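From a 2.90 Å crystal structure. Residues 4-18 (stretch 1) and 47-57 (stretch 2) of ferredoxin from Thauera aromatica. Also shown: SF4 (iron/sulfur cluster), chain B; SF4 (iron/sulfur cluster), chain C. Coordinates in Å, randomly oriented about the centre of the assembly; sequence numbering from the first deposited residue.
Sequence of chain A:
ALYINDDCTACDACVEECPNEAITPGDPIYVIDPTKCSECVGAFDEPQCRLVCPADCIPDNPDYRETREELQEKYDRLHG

Stretch 1 4-18: INDDCTACDACVEEC
Stretch 2 (47-57) PQCRLVCPADC

Two cysteine-rich segments of the ferredoxin wrap a shared iron-sulfur cluster and bury 618 Å² between them. Stretch 1 is loop and turn: a type I beta turn spans Asp 12 to Val 15, and residues 13-17, overlapping it, have helical phi/psi without regular bonding. Stretch 2 forms a weakly bonded helix at about 48-52, then opens into loop. The chains run in opposite senses: CA atoms pair at Asn 5-Cys 57 (4.8 Å), Cys 14-Cys 49 (4.8 Å) and Glu 17-Gln 48 (5.4 Å).

At the first pairing the backbones touch. Asn 5 N donates a nearly straight hydrogen bond (172°) to Cys 57 O at 2.7 Å, and Ile 4 CA approaches the same Cys 57 O at 3.3 Å as a CA-H...O contact. Beside this bond the side chains also meet, Asn 5 CB lying 3.3 Å from Cys 57 CB. Cys 57 (chi1 p) is the bump here: it points toward stretch 1 and settles in a hollow lined by Ile 4 (m, t), Asn 5, Asp 7 (m) and Cys 8 (t). Its SG lies 4.1 Å from Ile 4 CG2 and 3.6 Å from Cys 8 CA; it binds no iron, resting 3.5 Å from S4 of the chain B cluster. Next to it, the small Ala 55 CB nestles 3.3 Å from Asp 7 O and 4.2 Å from Thr 9 OG1.

The chain B cluster fastens the middle. Cys 8, Cys 11 (p) and Cys 14 (p) bind FE3, FE4 and FE2, while Cys 53 (t) binds FE1 from stretch 2; each SG-Fe distance is 2.5 Å. Three of these sulfurs also accept backbone hydrogen bonds: Ala 13 N to Cys 11 SG at 3.5 Å, Cys 57 N to Cys 53 SG at 3.6 Å, and a weak one from Ala 10 N to Cys 8 SG at 3.3 Å. Pro 54 CD packs 3.8 Å from Cys 11 SG.

Farther along, Val 52 (m) is the main bump of the stretch 2 helix. Its CG2 presses against the backbone of the turn, 3.1 Å from Ala 13 O and 3.8 Å from Cys 14 CA, while CG1 lies 3.6 Å from Glu 17 OE2. Cys 14 CB meets Cys 49 CB at 4.0 Å, yet Cys 14 SG serves chain B, whereas Cys 49 SG (p) binds chain C FE2 at 2.6 Å; Cys 18 SG (t) binds chain C FE1 at 2.4 Å. Glu 17 (m, m) lies against Gln 48, its CB 3.7 Å from Gln 48 CB and its CG 3.6 Å from Gln 48 O, a van der Waals contact of the Glu 17 methylenes with no hydrogen bond between the two residues.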

ATOM      1  N   ILE A   4       7.469  -0.349  -0.206  1.00 37.27           N
ATOM      2  CA  ILE A   4       8.078  -0.285  -1.529  1.00 37.52           C
ATOM      3  C   ILE A   4       9.594  -0.517  -1.591  1.00 40.21           C
ATOM      4  O   ILE A   4      10.366   0.073  -0.831  1.00 39.32           O
ATOM      5  CB  ILE A   4       7.728   1.058  -2.196  1.00 34.90           C
ATOM      6  CG1 ILE A   4       6.201   1.190  -2.279  1.00 31.69           C
ATOM      7  CG2 ILE A   4       8.375   1.150  -3.573  1.00 33.75           C
ATOM      8  CD1 ILE A   4       5.711   2.557  -2.712  1.00 28.81           C
ATOM      9  N   ASN A   5       9.986  -1.399  -2.513  1.00 43.46           N
ATOM     10  CA  ASN A   5      11.380  -1.767  -2.765  1.00 46.08           C
ATOM     11  C   ASN A   5      12.191  -0.571  -3.194  1.00 47.66           C
ATOM     12  O   ASN A   5      11.690   0.549  -3.261  1.00 48.54           O
ATOM     13  CB  ASN A   5      11.478  -2.778  -3.907  1.00 47.17           C
ATOM     14  CG  ASN A   5      11.561  -4.192  -3.427  1.00 49.38           C
ATOM     15  OD1 ASN A   5      11.748  -4.441  -2.236  1.00 51.54           O
ATOM     16  ND2 ASN A   5      11.436  -5.141  -4.353  1.00 49.81           N
ATOM     17  N   ASP A   6      13.450  -0.835  -3.517  1.00 49.04           N
ATOM     18  CA  ASP A   6      14.336   0.204  -3.990  1.00 49.62           C
ATOM     19  C   ASP A   6      14.335   0.104  -5.511  1.00 48.99           C
ATOM     20  O   ASP A   6      14.987   0.885  -6.202  1.00 49.03           O
ATOM     21  CB  ASP A   6      15.744  -0.001  -3.444  1.00 52.20           C
ATOM     22  CG  ASP A   6      16.469   1.311  -3.232  1.00 56.75           C
ATOM     23  OD1 ASP A   6      16.508   2.141  -4.176  1.00 58.25           O
ATOM     24  OD2 ASP A   6      16.998   1.518  -2.118  1.00 59.73           O
ATOM     25  N   ASP A   7      13.595  -0.871  -6.032  1.00 48.28           N
ATOM     26  CA  ASP A   7      13.493  -1.047  -7.474  1.00 47.85           C
ATOM     27  C   ASP A   7      12.421  -0.113  -8.012  1.00 47.59           C
ATOM     28  O   ASP A   7      12.143  -0.086  -9.213  1.00 48.34           O
ATOM     29  CB  ASP A   7      13.140  -2.491  -7.833  1.00 47.26           C
ATOM     30  CG  ASP A   7      14.277  -3.453  -7.566  1.00 47.05           C
ATOM     31  OD1 ASP A   7      15.448  -3.011  -7.566  1.00 46.68           O
ATOM     32  OD2 ASP A   7      14.002  -4.654  -7.370  1.00 47.53           O
ATOM     33  N   CYS A   8      11.809   0.648  -7.114  1.00 46.51           N
ATOM     34  CA  CYS A   8      10.780   1.588  -7.514  1.00 45.35           C
ATOM     35  C   CYS A   8      11.359   2.484  -8.609  1.00 44.98           C
ATOM     36  O   CYS A   8      12.508   2.917  -8.523  1.00 44.26           O
ATOM     37  CB  CYS A   8      10.349   2.425  -6.310  1.00 45.36           C
ATOM     38  SG  CYS A   8       9.151   3.717  -6.686  1.00 43.76           S
ATOM     39  N   THR A   9      10.563   2.749  -9.641  1.00 44.79           N
ATOM     40  CA  THR A   9      10.992   3.589 -10.756  1.00 44.08           C
ATOM     41  C   THR A   9      10.383   4.982 -10.632  1.00 43.37           C
ATOM     42  O   THR A   9      10.685   5.884 -11.416  1.00 43.74           O
ATOM     43  CB  THR A   9      10.572   2.952 -12.108  1.00 44.88           C
ATOM     44  OG1 THR A   9      11.303   1.735 -12.299  1.00 45.37           O
ATOM     45  CG2 THR A   9      10.857   3.888 -13.278  1.00 45.80           C
ATOM     46  N   ALA A  10       9.527   5.151  -9.632  1.00 42.72           N
ATOM     47  CA  ALA A  10       8.867   6.428  -9.392  1.00 41.67           C
ATOM     48  C   ALA A  10       7.994   6.837 -10.577  1.00 41.57           C
ATOM     49  O   ALA A  10       7.967   8.006 -10.955  1.00 41.69           O
ATOM     50  CB  ALA A  10       9.908   7.506  -9.107  1.00 39.28           C
ATOM     51  N   CYS A  11       7.283   5.873 -11.160  1.00 41.98           N
ATOM     52  CA  CYS A  11       6.410   6.156 -12.296  1.00 41.97           C
ATOM     53  C   CYS A  11       5.094   6.790 -11.831  1.00 43.04           C
ATOM     54  O   CYS A  11       4.291   7.248 -12.648  1.00 42.89           O
ATOM     55  CB  CYS A  11       6.128   4.878 -13.090  1.00 41.13           C
ATOM     56  SG  CYS A  11       5.086   3.664 -12.253  1.00 39.57           S
ATOM     57  N   ASP A  12       4.877   6.798 -10.517  1.00 43.95           N
ATOM     58  CA  ASP A  12       3.687   7.406  -9.921  1.00 45.02           C
ATOM     59  C   ASP A  12       2.359   6.697 -10.245  1.00 44.59           C
ATOM     60  O   ASP A  12       1.299   7.059  -9.720  1.00 44.47           O
ATOM     61  CB  ASP A  12       3.632   8.883 -10.345  1.00 46.63           C
ATOM     62  CG  ASP A  12       2.568   9.671  -9.606  1.00 48.87           C
ATOM     63  OD1 ASP A  12       1.450   9.807 -10.146  1.00 50.41           O
ATOM     64  OD2 ASP A  12       2.847  10.149  -8.481  1.00 49.56           O
ATOM     65  N   ALA A  13       2.427   5.669 -11.084  1.00 43.17           N
ATOM     66  CA  ALA A  13       1.245   4.923 -11.495  1.00 42.52           C
ATOM     67  C   ALA A  13       0.410   4.298 -10.378  1.00 42.76           C
ATOM     68  O   ALA A  13      -0.722   3.881 -10.618  1.00 44.26           O
ATOM     69  CB  ALA A  13       1.650   3.844 -12.478  1.00 41.61           C
ATOM     70  N   CYS A  14       0.941   4.245  -9.164  1.00 42.20           N
ATOM     71  CA  CYS A  14       0.212   3.609  -8.069  1.00 41.79           C
ATOM     72  C   CYS A  14      -0.647   4.502  -7.185  1.00 42.44           C
ATOM     73  O   CYS A  14      -1.617   4.030  -6.592  1.00 42.08           O
ATOM     74  CB  CYS A  14       1.190   2.838  -7.180  1.00 41.42           C
ATOM     75  SG  CYS A  14       2.452   3.874  -6.412  1.00 37.03           S
ATOM     76  N   VAL A  15      -0.293   5.779  -7.083  1.00 43.93           N
ATOM     77  CA  VAL A  15      -1.042   6.707  -6.233  1.00 44.35           C
ATOM     78  C   VAL A  15      -2.566   6.676  -6.441  1.00 44.68           C
ATOM     79  O   VAL A  15      -3.315   6.631  -5.463  1.00 44.18           O
ATOM     80  CB  VAL A  15      -0.537   8.160  -6.413  1.00 44.12           C
ATOM     81  CG1 VAL A  15      -1.281   9.083  -5.472  1.00 43.66           C
ATOM     82  CG2 VAL A  15       0.960   8.231  -6.143  1.00 43.26           C
ATOM     83  N   GLU A  16      -3.021   6.690  -7.698  1.00 44.80           N
ATOM     84  CA  GLU A  16      -4.456   6.660  -7.991  1.00 45.26           C
ATOM     85  C   GLU A  16      -5.119   5.440  -7.377  1.00 44.96           C
ATOM     86  O   GLU A  16      -6.168   5.538  -6.753  1.00 46.40           O
ATOM     87  CB  GLU A  16      -4.745   6.557  -9.486  1.00 47.34           C
ATOM     88  CG  GLU A  16      -3.851   7.296 -10.431  1.00 51.77           C
ATOM     89  CD  GLU A  16      -4.195   6.941 -11.873  1.00 54.18           C
ATOM     90  OE1 GLU A  16      -4.178   5.731 -12.211  1.00 54.49           O
ATOM     91  OE2 GLU A  16      -4.488   7.866 -12.662  1.00 55.70           O
ATOM     92  N   GLU A  17      -4.508   4.281  -7.591  1.00 44.14           N
ATOM     93  CA  GLU A  17      -5.054   3.029  -7.104  1.00 43.22           C
ATOM     94  C   GLU A  17      -5.329   2.963  -5.614  1.00 43.38           C
ATOM     95  O   GLU A  17      -6.307   2.344  -5.200  1.00 44.39           O
ATOM     96  CB  GLU A  17      -4.134   1.868  -7.486  1.00 42.94           C
ATOM     97  CG  GLU A  17      -3.842   1.755  -8.973  1.00 43.15           C
ATOM     98  CD  GLU A  17      -5.097   1.785  -9.827  1.00 43.21           C
ATOM     99  OE1 GLU A  17      -6.111   1.184  -9.417  1.00 43.02           O
ATOM    100  OE2 GLU A  17      -5.064   2.402 -10.912  1.00 43.87           O
ATOM    101  N   CYS A  18      -4.490   3.598  -4.802  1.00 43.52           N
ATOM    102  CA  CYS A  18      -4.675   3.524  -3.355  1.00 43.89           C
ATOM    103  C   CYS A  18      -5.917   4.208  -2.790  1.00 43.28           C
ATOM    104  O   CYS A  18      -6.071   5.424  -2.891  1.00 41.71           O
ATOM    105  CB  CYS A  18      -3.444   4.057  -2.631  1.00 45.24           C
ATOM    106  SG  CYS A  18      -3.582   3.902  -0.833  1.00 47.71           S
ATOM    107  N   PRO A  47      -4.537  -6.087  -3.395  1.00 40.09           N
ATOM    108  CA  PRO A  47      -3.951  -4.747  -3.293  1.00 38.40           C
ATOM    109  C   PRO A  47      -3.869  -4.119  -4.691  1.00 36.86           C
ATOM    110  O   PRO A  47      -3.227  -4.658  -5.594  1.00 36.77           O
ATOM    111  CB  PRO A  47      -2.584  -5.008  -2.646  1.00 37.61           C
ATOM    112  CG  PRO A  47      -2.322  -6.468  -2.896  1.00 37.39           C
ATOM    113  CD  PRO A  47      -3.675  -7.089  -2.748  1.00 38.26           C
ATOM    114  N   GLN A  48      -4.541  -2.984  -4.855  1.00 35.12           N
ATOM    115  CA  GLN A  48      -4.607  -2.287  -6.134  1.00 34.94           C
ATOM    116  C   GLN A  48      -3.306  -1.701  -6.669  1.00 35.04           C
ATOM    117  O   GLN A  48      -3.112  -1.643  -7.882  1.00 35.57           O
ATOM    118  CB  GLN A  48      -5.657  -1.172  -6.065  1.00 33.92           C
ATOM    119  CG  GLN A  48      -7.037  -1.640  -5.614  1.00 33.66           C
ATOM    120  CD  GLN A  48      -7.635  -2.688  -6.535  1.00 33.84           C
ATOM    121  OE1 GLN A  48      -7.888  -2.426  -7.708  1.00 33.76           O
ATOM    122  NE2 GLN A  48      -7.863  -3.884  -6.004  1.00 34.32           N
ATOM    123  N   CYS A  49      -2.417  -1.262  -5.785  1.00 34.60           N
ATOM    124  CA  CYS A  49      -1.170  -0.665  -6.241  1.00 34.46           C
ATOM    125  C   CYS A  49      -0.324  -1.639  -7.059  1.00 35.29           C
ATOM    126  O   CYS A  49       0.301  -1.249  -8.047  1.00 36.00           O
ATOM    127  CB  CYS A  49      -0.369  -0.125  -5.051  1.00 34.07           C
ATOM    128  SG  CYS A  49       0.023  -1.340  -3.780  1.00 32.99           S
ATOM    129  N   ARG A  50      -0.315  -2.905  -6.664  1.00 35.51           N
ATOM    130  CA  ARG A  50       0.461  -3.901  -7.392  1.00 36.55           C
ATOM    131  C   ARG A  50      -0.030  -4.100  -8.831  1.00 37.79           C
ATOM    132  O   ARG A  50       0.776  -4.286  -9.750  1.00 38.65           O
ATOM    133  CB  ARG A  50       0.425  -5.239  -6.654  1.00 35.95           C
ATOM    134  CG  ARG A  50       1.251  -5.273  -5.386  1.00 35.22           C
ATOM    135  CD  ARG A  50       1.131  -6.621  -4.703  1.00 34.92           C
ATOM    136  NE  ARG A  50       1.914  -6.691  -3.473  1.00 35.53           N
ATOM    137  CZ  ARG A  50       1.808  -7.671  -2.582  1.00 35.69           C
ATOM    138  NH1 ARG A  50       0.951  -8.657  -2.793  1.00 36.13           N
ATOM    139  NH2 ARG A  50       2.551  -7.666  -1.481  1.00 35.16           N
ATOM    140  N   LEU A  51      -1.347  -4.055  -9.023  1.00 38.02           N
ATOM    141  CA  LEU A  51      -1.934  -4.244 -10.349  1.00 38.38           C
ATOM    142  C   LEU A  51      -1.414  -3.280 -11.413  1.00 38.77           C
ATOM    143  O   LEU A  51      -1.516  -3.573 -12.604  1.00 39.40           O
ATOM    144  CB  LEU A  51      -3.459  -4.131 -10.283  1.00 38.57           C
ATOM    145  CG  LEU A  51      -4.181  -5.106  -9.350  1.00 38.85           C
ATOM    146  CD1 LEU A  51      -5.680  -4.814  -9.383  1.00 39.04           C
ATOM    147  CD2 LEU A  51      -3.892  -6.540  -9.769  1.00 37.09           C
ATOM    148  N   VAL A  52      -0.871  -2.136 -11.002  1.00 38.48           N
ATOM    149  CA  VAL A  52      -0.348  -1.173 -11.971  1.00 38.80           C
ATOM    150  C   VAL A  52       1.154  -0.974 -11.842  1.00 39.41           C
ATOM    151  O   VAL A  52       1.750  -0.213 -12.607  1.00 39.38           O
ATOM    152  CB  VAL A  52      -1.004   0.219 -11.829  1.00 38.46           C
ATOM    153  CG1 VAL A  52      -2.506   0.115 -12.039  1.00 38.65           C
ATOM    154  CG2 VAL A  52      -0.672   0.814 -10.461  1.00 38.24           C
ATOM    155  N   CYS A  53       1.772  -1.647 -10.876  1.00 39.60           N
ATOM    156  CA  CYS A  53       3.206  -1.488 -10.686  1.00 40.79           C
ATOM    157  C   CYS A  53       4.044  -2.307 -11.655  1.00 40.66           C
ATOM    158  O   CYS A  53       3.990  -3.536 -11.653  1.00 40.55           O
ATOM    159  CB  CYS A  53       3.609  -1.843  -9.259  1.00 41.29           C
ATOM    160  SG  CYS A  53       5.411  -1.843  -9.050  1.00 43.15           S
ATOM    161  N   PRO A  54       4.846  -1.627 -12.490  1.00 41.25           N
ATOM    162  CA  PRO A  54       5.712  -2.279 -13.477  1.00 41.89           C
ATOM    163  C   PRO A  54       6.987  -2.873 -12.883  1.00 42.79           C
ATOM    164  O   PRO A  54       7.471  -3.907 -13.345  1.00 43.46           O
ATOM    165  CB  PRO A  54       6.009  -1.155 -14.463  1.00 41.17           C
ATOM    166  CG  PRO A  54       6.076   0.043 -13.571  1.00 40.65           C
ATOM    167  CD  PRO A  54       4.888  -0.159 -12.645  1.00 41.04           C
ATOM    168  N   ALA A  55       7.527  -2.221 -11.860  1.00 43.14           N
ATOM    169  CA  ALA A  55       8.759  -2.684 -11.231  1.00 43.59           C
ATOM    170  C   ALA A  55       8.564  -3.872 -10.295  1.00 44.06           C
ATOM    171  O   ALA A  55       9.542  -4.452  -9.819  1.00 43.64           O
ATOM    172  CB  ALA A  55       9.418  -1.536 -10.477  1.00 43.97           C
ATOM    173  N   ASP A  56       7.310  -4.235 -10.033  1.00 44.85           N
ATOM    174  CA  ASP A  56       7.021  -5.355  -9.139  1.00 45.32           C
ATOM    175  C   ASP A  56       7.843  -5.126  -7.865  1.00 44.09           C
ATOM    176  O   ASP A  56       8.663  -5.963  -7.480  1.00 43.73           O
ATOM    177  CB  ASP A  56       7.443  -6.666  -9.810  1.00 47.87           C
ATOM    178  CG  ASP A  56       6.917  -7.894  -9.089  1.00 50.68           C
ATOM    179  OD1 ASP A  56       7.161  -8.036  -7.870  1.00 51.40           O
ATOM    180  OD2 ASP A  56       6.262  -8.725  -9.751  1.00 53.66           O
ATOM    181  N   CYS A  57       7.613  -3.989  -7.213  1.00 42.40           N
ATOM    182  CA  CYS A  57       8.375  -3.631  -6.017  1.00 41.47           C
ATOM    183  C   CYS A  57       7.557  -3.298  -4.769  1.00 40.49           C
ATOM    184  O   CYS A  57       7.932  -2.410  -4.002  1.00 38.93           O
ATOM    185  CB  CYS A  57       9.279  -2.443  -6.348  1.00 41.82           C
ATOM    186  SG  CYS A  57       8.388  -1.024  -7.053  1.00 38.97           S
TER
HETATM  187 FE1  SF4 B 101       5.643   0.628  -8.738  1.00 43.07          FE
HETATM  188 FE2  SF4 B 101       4.480   2.923  -7.542  1.00 42.66          FE
HETATM  189 FE3  SF4 B 101       7.181   2.539  -7.635  1.00 43.33          FE
HETATM  190 FE4  SF4 B 101       5.726   3.068  -9.946  1.00 44.81          FE
HETATM  191  S1  SF4 B 101       6.024   4.476  -8.049  1.00 42.92           S
HETATM  192  S2  SF4 B 101       7.308   1.755  -9.606  1.00 43.64           S
HETATM  193  S3  SF4 B 101       3.820   2.041  -9.417  1.00 43.24           S
HETATM  194  S4  SF4 B 101       5.809   1.339  -6.535  1.00 43.03           S
HETATM  195 FE1  SF4 C 102      -3.024   1.545  -0.591  1.00 38.49          FE
HETATM  196 FE2  SF4 C 102      -1.533  -0.446  -1.948  1.00 38.54          FE
HETATM  197 FE3  SF4 C 102      -1.886  -0.484   0.765  1.00 38.45          FE
HETATM  198 FE4  SF4 C 102      -4.007  -0.980  -0.974  1.00 38.79          FE
HETATM  199  S1  SF4 C 102      -2.020  -2.255  -0.700  1.00 37.03           S
HETATM  200  S2  SF4 C 102      -3.919   0.105   0.811  1.00 38.63           S
HETATM  201  S3  SF4 C 102      -3.427   0.369  -2.655  1.00 37.07           S
HETATM  202  S4  SF4 C 102      -0.789   0.997  -0.313  1.00 37.38           S